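Local coordinates for protein ATP-dependent helicase FUN30 (PDB 5GN1) that remodels nucleosomes using ATP hydrolysis and promotes DNA end resection at double-strand breaks, this chain being the C-terminal part of its ATPase domain, at residues Lys77-Ile80 with Glu84-Lys87; Lys68-Val73 with Asp353-Glu358. One frame throughout, in Å; residues are numbered along the deposited sequence.

Contact 1 (Lys77-Ile80 with Glu84-Lys87); sequences KRMI and ELPK
This is a surface contact between a helix end and the chain that leaves it: Arg78 and Met79, near the C-terminal end of helix 60-82, meet Glu84 and Leu85 in the loop leading to helix 89-94. The first part of this loop folds back against the last turns of helix 60-82, in the helical part of the RecA-like ATPase lobe. Three residues separate the segments, and the alpha-carbons of Met79 and Glu84 come within 4.8 Å of one another. The backbone itself supplies part of the packing, because Glu84 O rests 3.4 Å from Met79 CA and 3.5 Å from Met79 CB. Although Met79 N is also near this oxygen, the angle is too poor for a hydrogen bond.

Charge pairing is added by Arg78. Its CG lies beside the backbone N, and a bend at chi3 (-61°) folds NE back towards the loop. The carboxylate of Glu84 arrives obliquely on the guanidinium, the two planes 23° apart, and the side chain is extended beyond CG from an unusual first torsion of -26°. Asp82 lies close to the other carboxylate oxygen, OE1; two neighbouring acids would be expected to disfavour their joint ionisation, an effect Arg78 may offset. On the other flank Met79 CG reaches Leu85 CD1 at 4.4 Å, a loose apolar touch, while Leu85 also packs on Lys92 and Met79 on Leu95. The salt bridge is long, 3.5 Å from Arg78 NE to Glu84 OE2, and the same oxygen sits slightly nearer to Arg78 CD, at 3.4 Å.

Contact 2 (Lys68-Val73 with Asp353-Glu358); sequences KEIQIV and DIIYDE
Ile70 and Val73 meet Ile355 through methyl groups, beside a single aromatic ring, that of Tyr356. Lys77 lays its CG over one face of this phenol; Leu74 also touches the Tyr356 side chain, and Arg78 reaches its hydroxyl end. Towards the helix of Val73 the ring presents CD1, which stays 4.7 Å from Val73 O, so the ring borders the contact without carrying it.

The contact itself is purely apolar and turns on one methyl, Ile355 CG2. With CG1 beside the backbone N (chi1 -74°), CG2 of Ile355 takes the position anti to that nitrogen and points across at helix 60-82. Ile70 answers with its tip: a second bend in its chain, chi2 -75°, carries CD1 to 3.6 Å from Ile355 CG2. Val73 CG1 approaches the same methyl more loosely, at 4.5 Å. Val73 CA and Tyr356 CA lie 7.5 Å apart, and the contact is made by side chains.

Val73 and Ile355 are buried. Ile355 also packs on Leu107 of helix 100-110 and Ile315 of helix 315-322, so helix 345-359, near the end of the chain, is seated among three other helices, the third being helix 60-82.

Overall arrangement
Helix 60-82 serves both contacts, which lie about 12 Å apart between centres on the same side of the chain's centre. Contact 2 uses the middle of this helix and closes a loop of some 280 residues, and contact 1, at the helix end, is nested inside that loop. Lys77 and Arg78 join them: Lys77 NZ forms a salt bridge with Asp353 OD1, although its modelled length is suspiciously short, and Arg78 CG packs on Tyr356 OH at 3.4 Å. One helix thus shows two scales of organisation, a local surface contact between the helix end and the loop after it, and a buried long-range junction fastening the chain's last helix to the helical part of the ATPase-C lobe.

Contact 1 (Lys77-Ile80 with Glu84-Lys87)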
ATOM      1  N   LYS A  77       0.768 -21.220 -13.055  1.00 34.32           N
ATOM      2  CA  LYS A  77       1.958 -22.033 -12.962  1.00 35.55           C
ATOM      3  C   LYS A  77       1.842 -23.407 -13.623  1.00 40.11           C
ATOM      4  O   LYS A  77       2.800 -23.950 -14.084  1.00 43.06           O
ATOM      5  CB  LYS A  77       2.411 -22.108 -11.533  1.00 40.57           C
ATOM      6  CG  LYS A  77       3.774 -22.690 -11.349  1.00 40.38           C
ATOM      7  CD  LYS A  77       4.858 -21.760 -11.790  1.00 41.95           C
ATOM      8  CE  LYS A  77       6.169 -22.485 -11.714  1.00 41.83           C
ATOM      9  NZ  LYS A  77       7.284 -21.737 -12.275  1.00 40.51           N
ATOM     10  N   ARG A  78       0.654 -23.933 -13.682  1.00 35.56           N
ATOM     11  CA  ARG A  78       0.462 -25.217 -14.346  1.00 45.62           C
ATOM     12  C   ARG A  78       0.456 -25.056 -15.862  1.00 47.21           C
ATOM     13  O   ARG A  78       0.991 -25.911 -16.578  1.00 47.71           O
ATOM     14  CB  ARG A  78      -0.829 -25.873 -13.857  1.00 44.10           C
ATOM     15  CG  ARG A  78      -0.728 -26.394 -12.418  1.00 44.33           C
ATOM     16  CD  ARG A  78      -1.843 -27.372 -12.102  1.00 51.39           C
ATOM     17  NE  ARG A  78      -3.158 -26.752 -12.229  1.00 50.84           N
ATOM     18  CZ  ARG A  78      -3.881 -26.307 -11.206  1.00 48.15           C
ATOM     19  NH1 ARG A  78      -3.428 -26.432  -9.961  1.00 41.04           N
ATOM     20  NH2 ARG A  78      -5.065 -25.753 -11.431  1.00 45.43           N
ATOM     21  N   MET A  79      -0.162 -23.980 -16.362  1.00 41.36           N
ATOM     22  CA  MET A  79       0.025 -23.581 -17.756  1.00 42.33           C
ATOM     23  C   MET A  79       1.502 -23.444 -18.091  1.00 40.33           C
ATOM     24  O   MET A  79       2.001 -24.086 -19.019  1.00 50.92           O
ATOM     25  CB  MET A  79      -0.710 -22.268 -18.032  1.00 41.11           C
ATOM     26  CG  MET A  79      -0.334 -21.595 -19.347  1.00 30.58           C
ATOM     27  SD  MET A  79      -1.455 -20.233 -19.649  1.00 36.07           S
ATOM     28  CE  MET A  79      -0.725 -18.945 -18.609  1.00 30.88           C
ATOM     29  N   ILE A  80       2.229 -22.643 -17.310  1.00 41.54           N
ATOM     30  CA  ILE A  80       3.641 -22.364 -17.569  1.00 41.67           C
ATOM     31  C   ILE A  80       4.475 -23.625 -17.679  1.00 55.30           C
ATOM     32  O   ILE A  80       5.523 -23.635 -18.346  1.00 51.98           O
ATOM     33  CB  ILE A  80       4.167 -21.409 -16.470  1.00 45.69           C
ATOM     34  CG1 ILE A  80       3.778 -19.984 -16.825  1.00 40.74           C
ATOM     35  CG2 ILE A  80       5.668 -21.495 -16.301  1.00 43.54           C
ATOM     36  CD1 ILE A  80       4.395 -19.522 -18.117  1.00 39.65           C
ATOM     37  N   GLU A  84      -1.709 -26.914 -19.041  1.00 42.75           N
ATOM     38  CA  GLU A  84      -3.082 -27.135 -18.622  1.00 40.75           C
ATOM     39  C   GLU A  84      -3.734 -25.755 -18.460  1.00 43.49           C
ATOM     40  O   GLU A  84      -3.146 -24.837 -17.890  1.00 45.85           O
ATOM     41  CB  GLU A  84      -3.214 -27.915 -17.268  1.00 51.89           C
ATOM     42  CG  GLU A  84      -2.081 -28.872 -16.812  1.00 55.47           C
ATOM     43  CD  GLU A  84      -2.214 -29.371 -15.346  1.00 55.13           C
ATOM     44  OE1 GLU A  84      -1.252 -29.932 -14.817  1.00 56.84           O
ATOM     45  OE2 GLU A  84      -3.243 -29.172 -14.690  1.00 45.68           O
ATOM     46  N   LEU A  85      -4.952 -25.624 -18.971  1.00 43.39           N
ATOM     47  CA  LEU A  85      -5.736 -24.409 -18.905  1.00 46.75           C
ATOM     48  C   LEU A  85      -6.978 -24.629 -18.053  1.00 49.72           C
ATOM     49  O   LEU A  85      -7.521 -25.736 -18.018  1.00 41.55           O
ATOM     50  CB  LEU A  85      -6.155 -23.940 -20.310  1.00 47.56           C
ATOM     51  CG  LEU A  85      -5.186 -23.142 -21.194  1.00 51.71           C
ATOM     52  CD1 LEU A  85      -3.768 -23.702 -21.191  1.00 49.24           C
ATOM     53  CD2 LEU A  85      -5.728 -23.117 -22.613  1.00 47.76           C
ATOM     54  N   PRO A  86      -7.536 -23.579 -17.495  1.00 57.05           N
ATOM     55  CA  PRO A  86      -8.774 -23.658 -16.730  1.00 59.11           C
ATOM     56  C   PRO A  86     -10.047 -24.014 -17.537  1.00 62.14           C
ATOM     57  O   PRO A  86     -10.367 -23.415 -18.554  1.00 54.15           O
ATOM     58  CB  PRO A  86      -8.898 -22.229 -16.185  1.00 58.31           C
ATOM     59  CG  PRO A  86      -7.515 -21.680 -16.222  1.00 50.61           C
ATOM     60  CD  PRO A  86      -6.603 -22.632 -16.882  1.00 49.15           C
ATOM     61  N   LYS A  87     -10.796 -24.993 -17.057  1.00 62.43           N
ATOM     62  CA  LYS A  87     -11.978 -25.349 -17.830  1.00 60.48           C
ATOM     63  C   LYS A  87     -13.066 -24.290 -17.741  1.00 60.73           C
ATOM     64  O   LYS A  87     -13.858 -24.160 -18.626  1.00 64.64           O
ATOM     65  CB  LYS A  87     -12.544 -26.747 -17.473  1.00 57.44           C
ATOM     66  CG  LYS A  87     -11.702 -27.934 -17.619  1.00 49.11           C
ATOM     67  CD  LYS A  87     -12.333 -29.148 -18.119  1.00 60.64           C
ATOM     68  CE  LYS A  87     -12.760 -29.106 -19.463  1.00 64.64           C
ATOM     69  NZ  LYS A  87     -12.054 -29.909 -20.351  1.00 57.14           N
TER

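Contact 2 (Lys68-Val73 with Asp353-Glu358)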
ATOM      1  N   LYS A  68      -7.948 -16.284  -3.705  1.00 28.30           N
ATOM      2  CA  LYS A  68      -8.275 -16.121  -5.125  1.00 30.37           C
ATOM      3  C   LYS A  68      -7.018 -15.919  -5.961  1.00 32.91           C
ATOM      4  O   LYS A  68      -6.859 -16.529  -7.026  1.00 30.59           O
ATOM      5  CB  LYS A  68      -9.221 -14.937  -5.332  1.00 32.80           C
ATOM      6  CG  LYS A  68     -10.697 -15.231  -5.173  1.00 37.89           C
ATOM      7  CD  LYS A  68     -11.536 -13.978  -5.451  1.00 39.70           C
ATOM      8  CE  LYS A  68     -11.107 -12.795  -4.579  1.00 43.72           C
ATOM      9  NZ  LYS A  68     -12.116 -11.681  -4.508  1.00 42.12           N
ATOM     10  N   GLU A  69      -6.121 -15.036  -5.509  1.00 27.84           N
ATOM     11  CA  GLU A  69      -4.880 -14.802  -6.242  1.00 30.36           C
ATOM     12  C   GLU A  69      -4.009 -16.049  -6.274  1.00 27.91           C
ATOM     13  O   GLU A  69      -3.343 -16.326  -7.284  1.00 24.11           O
ATOM     14  CB  GLU A  69      -4.099 -13.643  -5.617  1.00 29.01           C
ATOM     15  CG  GLU A  69      -4.741 -12.291  -5.824  1.00 32.53           C
ATOM     16  CD  GLU A  69      -4.880 -11.926  -7.298  1.00 28.52           C
ATOM     17  OE1 GLU A  69      -3.990 -12.295  -8.103  1.00 33.70           O
ATOM     18  OE2 GLU A  69      -5.894 -11.290  -7.643  1.00 42.00           O
ATOM     19  N   ILE A  70      -3.970 -16.791  -5.164  1.00 28.20           N
ATOM     20  CA  ILE A  70      -3.160 -18.002  -5.126  1.00 26.20           C
ATOM     21  C   ILE A  70      -3.727 -19.040  -6.086  1.00 25.45           C
ATOM     22  O   ILE A  70      -2.972 -19.805  -6.695  1.00 25.19           O
ATOM     23  CB  ILE A  70      -3.058 -18.548  -3.686  1.00 28.77           C
ATOM     24  CG1 ILE A  70      -2.140 -17.667  -2.839  1.00 32.72           C
ATOM     25  CG2 ILE A  70      -2.550 -19.995  -3.677  1.00 29.76           C
ATOM     26  CD1 ILE A  70      -0.649 -17.843  -3.141  1.00 29.92           C
ATOM     27  N   GLN A  71      -5.021 -19.055  -6.279  1.00 25.62           N
ATOM     28  CA  GLN A  71      -5.642 -19.965  -7.223  1.00 36.11           C
ATOM     29  C   GLN A  71      -5.196 -19.600  -8.644  1.00 38.77           C
ATOM     30  O   GLN A  71      -4.871 -20.471  -9.405  1.00 34.63           O
ATOM     31  CB  GLN A  71      -7.154 -19.953  -7.104  1.00 39.64           C
ATOM     32  CG  GLN A  71      -7.867 -20.990  -7.965  1.00 50.64           C
ATOM     33  CD  GLN A  71      -9.370 -21.091  -7.722  1.00 58.14           C
ATOM     34  OE1 GLN A  71      -9.912 -20.440  -6.822  1.00 59.41           O
ATOM     35  NE2 GLN A  71     -10.047 -21.913  -8.523  1.00 55.20           N
ATOM     36  N   ILE A  72      -5.162 -18.313  -8.979  1.00 33.28           N
ATOM     37  CA  ILE A  72      -4.673 -17.896 -10.292  1.00 25.65           C
ATOM     38  C   ILE A  72      -3.211 -18.281 -10.446  1.00 27.98           C
ATOM     39  O   ILE A  72      -2.795 -18.799 -11.494  1.00 30.74           O
ATOM     40  CB  ILE A  72      -4.904 -16.385 -10.504  1.00 24.69           C
ATOM     41  CG1 ILE A  72      -6.387 -16.056 -10.354  1.00 33.56           C
ATOM     42  CG2 ILE A  72      -4.442 -15.977 -11.876  1.00 28.61           C
ATOM     43  CD1 ILE A  72      -6.704 -14.554 -10.398  1.00 33.17           C
ATOM     44  N   VAL A  73      -2.415 -18.088  -9.383  1.00 26.45           N
ATOM     45  CA  VAL A  73      -1.009 -18.489  -9.400  1.00 20.66           C
ATOM     46  C   VAL A  73      -0.876 -19.967  -9.749  1.00 34.17           C
ATOM     47  O   VAL A  73       0.010 -20.368 -10.517  1.00 31.45           O
ATOM     48  CB  VAL A  73      -0.343 -18.183  -8.045  1.00 26.08           C
ATOM     49  CG1 VAL A  73       1.044 -18.781  -8.014  1.00 28.28           C
ATOM     50  CG2 VAL A  73      -0.276 -16.675  -7.809  1.00 23.29           C
ATOM     51  N   ASP A 353       7.714 -19.251  -8.029  1.00 29.57           N
ATOM     52  CA  ASP A 353       8.094 -20.631  -7.889  1.00 33.18           C
ATOM     53  C   ASP A 353       8.029 -21.063  -6.411  1.00 36.06           C
ATOM     54  O   ASP A 353       7.453 -22.061  -6.110  1.00 35.66           O
ATOM     55  CB  ASP A 353       9.488 -20.885  -8.419  1.00 33.11           C
ATOM     56  CG  ASP A 353       9.605 -20.708  -9.921  1.00 32.77           C
ATOM     57  OD1 ASP A 353       8.609 -20.622 -10.593  1.00 33.62           O
ATOM     58  OD2 ASP A 353      10.706 -20.635 -10.408  1.00 33.91           O
ATOM     59  N   ILE A 354       8.615 -20.280  -5.520  1.00 33.55           N
ATOM     60  CA  ILE A 354       8.644 -20.607  -4.094  1.00 30.81           C
ATOM     61  C   ILE A 354       7.229 -20.766  -3.555  1.00 37.51           C
ATOM     62  O   ILE A 354       6.916 -21.735  -2.854  1.00 35.93           O
ATOM     63  CB  ILE A 354       9.429 -19.531  -3.327  1.00 35.70           C
ATOM     64  CG1 ILE A 354      10.889 -19.573  -3.763  1.00 34.94           C
ATOM     65  CG2 ILE A 354       9.274 -19.703  -1.820  1.00 39.95           C
ATOM     66  CD1 ILE A 354      11.678 -18.409  -3.303  1.00 37.09           C
ATOM     67  N   ILE A 355       6.349 -19.824  -3.890  1.00 31.09           N
ATOM     68  CA  ILE A 355       4.957 -19.917  -3.470  1.00 30.78           C
ATOM     69  C   ILE A 355       4.324 -21.201  -3.995  1.00 35.55           C
ATOM     70  O   ILE A 355       3.588 -21.888  -3.275  1.00 35.42           O
ATOM     71  CB  ILE A 355       4.194 -18.666  -3.932  1.00 27.75           C
ATOM     72  CG1 ILE A 355       4.607 -17.478  -3.055  1.00 33.14           C
ATOM     73  CG2 ILE A 355       2.703 -18.885  -3.852  1.00 36.55           C
ATOM     74  CD1 ILE A 355       4.336 -16.146  -3.686  1.00 35.07           C
ATOM     75  N   TYR A 356       4.619 -21.551  -5.248  1.00 34.77           N
ATOM     76  CA  TYR A 356       4.036 -22.744  -5.853  1.00 42.02           C
ATOM     77  C   TYR A 356       4.572 -24.018  -5.208  1.00 38.27           C
ATOM     78  O   TYR A 356       3.804 -24.945  -4.927  1.00 45.08           O
ATOM     79  CB  TYR A 356       4.313 -22.745  -7.358  1.00 38.50           C
ATOM     80  CG  TYR A 356       3.645 -23.882  -8.102  1.00 42.94           C
ATOM     81  CD1 TYR A 356       2.279 -23.851  -8.380  1.00 43.64           C
ATOM     82  CD2 TYR A 356       4.377 -24.982  -8.534  1.00 46.73           C
ATOM     83  CE1 TYR A 356       1.664 -24.883  -9.066  1.00 40.41           C
ATOM     84  CE2 TYR A 356       3.768 -26.024  -9.221  1.00 42.43           C
ATOM     85  CZ  TYR A 356       2.412 -25.967  -9.481  1.00 44.46           C
ATOM     86  OH  TYR A 356       1.797 -26.997 -10.161  1.00 44.55           O
ATOM     87  N   ASP A 357       5.885 -24.083  -4.971  1.00 44.11           N
ATOM     88  CA  ASP A 357       6.483 -25.285  -4.394  1.00 46.44           C
ATOM     89  C   ASP A 357       5.995 -25.528  -2.972  1.00 46.15           C
ATOM     90  O   ASP A 357       5.794 -26.680  -2.570  1.00 47.86           O
ATOM     91  CB  ASP A 357       8.009 -25.183  -4.423  1.00 39.26           C
ATOM     92  CG  ASP A 357       8.552 -25.089  -5.835  1.00 49.30           C
ATOM     93  OD1 ASP A 357       7.824 -25.483  -6.771  1.00 52.71           O
ATOM     94  OD2 ASP A 357       9.705 -24.629  -6.017  1.00 54.11           O
ATOM     95  N   GLU A 358       5.803 -24.458  -2.196  1.00 44.23           N
ATOM     96  CA  GLU A 358       5.365 -24.586  -0.814  1.00 43.32           C
ATOM     97  C   GLU A 358       3.876 -24.878  -0.683  1.00 48.89           C
ATOM     98  O   GLU A 358       3.432 -25.215   0.421  1.00 54.85           O
ATOM     99  CB  GLU A 358       5.733 -23.322  -0.024  1.00 38.75           C
ATOM    100  CG  GLU A 358       7.245 -23.100   0.032  1.00 45.43           C
ATOM    101  CD  GLU A 358       7.679 -22.046   1.036  1.00 48.85           C
ATOM    102  OE1 GLU A 358       6.801 -21.371   1.626  1.00 48.60           O
ATOM    103  OE2 GLU A 358       8.910 -21.903   1.230  1.00 42.63           O
TER